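Local coordinates for protein endoglucanase (Ruminococcus champanellensis, PDB 6WQV) that is a family 5 glycoside hydrolase, an endoglucanase of broad specificity that probably cleaves cellulose and related plant polysaccharides, at residues V184-N189 / D224-T229. Numbering follows the deposited sequence.
Sequences VINSYN and DFVLPT
N186 leans out from the helix toward the backbone of the loop 224-229, extended from F225 onward, and makes the largest share of this contact. Its CB points toward the loop and CG stands anti to the carbonyl carbon (chi1 -67°), so that the amide reaches the loop backbone. CG and ND2 then come up beside V226, whose CG2 lies 3.7 Å from ND2. At the tip the amide grips the backbone in two places. ND2 donates to D224 O at 2.9 Å, nearly straight and with the acceptor in the amide plane. OD1 takes V226 N at 3.1 Å, also straight at hydrogen, although this donor sits above the carbonyl plane. The two bonds fix which way round the amide is flipped, and an alanine here would probably leave D224 O and V226 N without these partners and loosen the loop from the helix. A water 2.8 Å from N186 OD1 also bridges N189 ND2 and V226 O; a second joins N186 O to V226 O. Nearly one turn on, N189 CB packs 3.8 Å from P228 CG, while its ND2, also hydrogen-bonded to P211 O, passes obliquely by F225 CE1. F225 reaches on to V210 and V238, and L227 and P228 to L236. The contact thus ties helix 179-197 of the TIM barrel to the link between helix 219-223 and strand 236-241, over neighbouring strands 208-211 and 236-241.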
ATOM      1  N   VAL A 184      15.614  -5.852  11.991  1.00 14.77           N
ATOM      2  CA  VAL A 184      14.754  -5.002  12.810  1.00 13.72           C
ATOM      3  C   VAL A 184      13.343  -4.912  12.232  1.00 14.19           C
ATOM      4  O   VAL A 184      12.357  -4.884  12.979  1.00 14.45           O
ATOM      5  CB  VAL A 184      15.413  -3.620  12.987  1.00 15.33           C
ATOM      6  CG1 VAL A 184      14.466  -2.660  13.674  1.00 17.59           C
ATOM      7  CG2 VAL A 184      16.696  -3.745  13.809  1.00 15.64           C
ATOM      8  N   ILE A 185      13.218  -4.877  10.900  1.00 12.28           N
ATOM      9  CA  ILE A 185      11.894  -4.818  10.274  1.00 12.72           C
ATOM     10  C   ILE A 185      11.053  -6.041  10.631  1.00 12.58           C
ATOM     11  O   ILE A 185       9.833  -5.925  10.823  1.00 12.52           O
ATOM     12  CB  ILE A 185      12.046  -4.580   8.752  1.00 12.40           C
ATOM     13  CG1 ILE A 185      12.476  -3.123   8.519  1.00 13.31           C
ATOM     14  CG2 ILE A 185      10.765  -4.941   8.014  1.00 15.05           C
ATOM     15  CD1 ILE A 185      13.033  -2.849   7.148  1.00 14.10           C
ATOM     16  N   ASN A 186      11.681  -7.217  10.770  1.00 12.09           N
ATOM     17  CA  ASN A 186      10.923  -8.382  11.215  1.00 12.17           C
ATOM     18  C   ASN A 186      10.317  -8.148  12.597  1.00 12.24           C
ATOM     19  O   ASN A 186       9.198  -8.588  12.874  1.00 13.84           O
ATOM     20  CB  ASN A 186      11.793  -9.637  11.215  1.00 12.85           C
ATOM     21  CG  ASN A 186      12.204 -10.066   9.822  1.00 14.29           C
ATOM     22  OD1 ASN A 186      11.476  -9.851   8.849  1.00 13.39           O
ATOM     23  ND2 ASN A 186      13.375 -10.679   9.717  1.00 15.25           N
ATOM     24  N   SER A 187      11.060  -7.485  13.490  1.00 11.83           N
ATOM     25  CA  SER A 187      10.521  -7.150  14.805  1.00 12.45           C
ATOM     26  C   SER A 187       9.333  -6.202  14.691  1.00 13.03           C
ATOM     27  O   SER A 187       8.321  -6.374  15.383  1.00 13.19           O
ATOM     28  CB  SER A 187      11.619  -6.517  15.663  1.00 14.84           C
ATOM     29  OG  SER A 187      11.142  -6.148  16.944  1.00 18.87           O
ATOM     30  N   TYR A 188       9.447  -5.188  13.831  1.00 11.78           N
ATOM     31  CA  TYR A 188       8.361  -4.224  13.672  1.00 11.31           C
ATOM     32  C   TYR A 188       7.098  -4.894  13.138  1.00 11.60           C
ATOM     33  O   TYR A 188       5.991  -4.612  13.615  1.00 11.28           O
ATOM     34  CB  TYR A 188       8.798  -3.094  12.736  1.00 10.69           C
ATOM     35  CG  TYR A 188       9.930  -2.201  13.233  1.00 11.84           C
ATOM     36  CD1 TYR A 188      10.336  -2.201  14.564  1.00 13.32           C
ATOM     37  CD2 TYR A 188      10.592  -1.349  12.355  1.00 12.49           C
ATOM     38  CE1 TYR A 188      11.374  -1.373  15.004  1.00 13.88           C
ATOM     39  CE2 TYR A 188      11.622  -0.513  12.787  1.00 13.48           C
ATOM     40  CZ  TYR A 188      12.008  -0.531  14.110  1.00 12.34           C
ATOM     41  OH  TYR A 188      13.031   0.274  14.558  1.00 13.92           O
ATOM     42  N   ASN A 189       7.237  -5.780  12.144  1.00 10.71           N
ATOM     43  CA  ASN A 189       6.062  -6.487  11.641  1.00 11.46           C
ATOM     44  C   ASN A 189       5.452  -7.371  12.724  1.00 11.67           C
ATOM     45  O   ASN A 189       4.221  -7.476  12.831  1.00 12.18           O
ATOM     46  CB  ASN A 189       6.413  -7.324  10.409  1.00 11.11           C
ATOM     47  CG  ASN A 189       6.460  -6.508   9.140  1.00 11.27           C
ATOM     48  OD1 ASN A 189       5.749  -5.513   9.006  1.00 12.39           O
ATOM     49  ND2 ASN A 189       7.295  -6.929   8.198  1.00 12.22           N
ATOM     50  N   ASP A 224      16.071 -12.719   4.162  1.00 15.61           N
ATOM     51  CA  ASP A 224      16.128 -12.246   5.540  1.00 16.59           C
ATOM     52  C   ASP A 224      14.757 -11.965   6.138  1.00 14.87           C
ATOM     53  O   ASP A 224      14.674 -11.621   7.322  1.00 16.08           O
ATOM     54  CB  ASP A 224      16.981 -10.971   5.627  1.00 17.42           C
ATOM     55  CG  ASP A 224      18.465 -11.247   5.484  1.00 19.66           C
ATOM     56  OD1 ASP A 224      18.834 -12.390   5.132  1.00 21.41           O
ATOM     57  OD2 ASP A 224      19.266 -10.318   5.730  1.00 22.02           O
ATOM     58  N   PHE A 225      13.687 -12.085   5.347  1.00 13.81           N
ATOM     59  CA  PHE A 225      12.335 -11.826   5.810  1.00 13.14           C
ATOM     60  C   PHE A 225      11.794 -13.006   6.614  1.00 12.12           C
ATOM     61  O   PHE A 225      11.960 -14.164   6.233  1.00 16.06           O
ATOM     62  CB  PHE A 225      11.424 -11.572   4.598  1.00 13.79           C
ATOM     63  CG  PHE A 225       9.977 -11.330   4.951  1.00 12.77           C
ATOM     64  CD1 PHE A 225       9.541 -10.075   5.330  1.00 12.24           C
ATOM     65  CD2 PHE A 225       9.050 -12.362   4.881  1.00 11.75           C
ATOM     66  CE1 PHE A 225       8.216  -9.855   5.656  1.00 11.22           C
ATOM     67  CE2 PHE A 225       7.727 -12.143   5.206  1.00 13.35           C
ATOM     68  CZ  PHE A 225       7.314 -10.891   5.599  1.00 12.82           C
ATOM     69  N   VAL A 226      11.129 -12.693   7.726  1.00 13.81           N
ATOM     70  CA  VAL A 226      10.443 -13.677   8.561  1.00 15.24           C
ATOM     71  C   VAL A 226       8.982 -13.246   8.675  1.00 15.08           C
ATOM     72  O   VAL A 226       8.692 -12.147   9.155  1.00 14.76           O
ATOM     73  CB  VAL A 226      11.084 -13.767   9.958  1.00 15.79           C
ATOM     74  CG1 VAL A 226      10.276 -14.686  10.872  1.00 17.49           C
ATOM     75  CG2 VAL A 226      12.527 -14.251   9.876  1.00 16.88           C
ATOM     76  N   LEU A 227       8.066 -14.105   8.242  1.00 14.50           N
ATOM     77  CA  LEU A 227       6.650 -13.794   8.428  1.00 14.54           C
ATOM     78  C   LEU A 227       6.332 -13.831   9.919  1.00 13.49           C
ATOM     79  O   LEU A 227       6.729 -14.785  10.604  1.00 14.68           O
ATOM     80  CB  LEU A 227       5.786 -14.807   7.687  1.00 16.15           C
ATOM     81  CG  LEU A 227       4.322 -14.431   7.449  1.00 16.22           C
ATOM     82  CD1 LEU A 227       4.184 -13.297   6.457  1.00 16.51           C
ATOM     83  CD2 LEU A 227       3.555 -15.679   7.000  1.00 19.31           C
ATOM     84  N   PRO A 228       5.633 -12.828  10.459  1.00 12.97           N
ATOM     85  CA  PRO A 228       5.317 -12.845  11.894  1.00 13.63           C
ATOM     86  C   PRO A 228       4.590 -14.115  12.312  1.00 15.52           C
ATOM     87  O   PRO A 228       3.829 -14.706  11.541  1.00 15.19           O
ATOM     88  CB  PRO A 228       4.409 -11.622  12.077  1.00 14.67           C
ATOM     89  CG  PRO A 228       4.754 -10.725  10.984  1.00 14.44           C
ATOM     90  CD  PRO A 228       5.190 -11.580   9.817  1.00 12.11           C
ATOM     91  N   THR A 229       4.844 -14.536  13.549  1.00 15.62           N
ATOM     92  CA  THR A 229       4.025 -15.557  14.185  1.00 15.88           C
ATOM     93  C   THR A 229       2.676 -14.950  14.544  1.00 16.16           C
ATOM     94  O   THR A 229       2.599 -13.831  15.055  1.00 18.18           O
ATOM     95  CB  THR A 229       4.728 -16.049  15.449  1.00 17.31           C
ATOM     96  OG1 THR A 229       5.984 -16.644  15.097  1.00 20.71           O
ATOM     97  CG2 THR A 229       3.893 -17.086  16.206  1.00 19.37           C
TER
HETATM   98  O   HOH W   1       8.709  -9.387   8.878  1.00 13.20           O
HETATM   99  O   HOH W   2       8.414 -11.120  11.827  1.00 14.79           O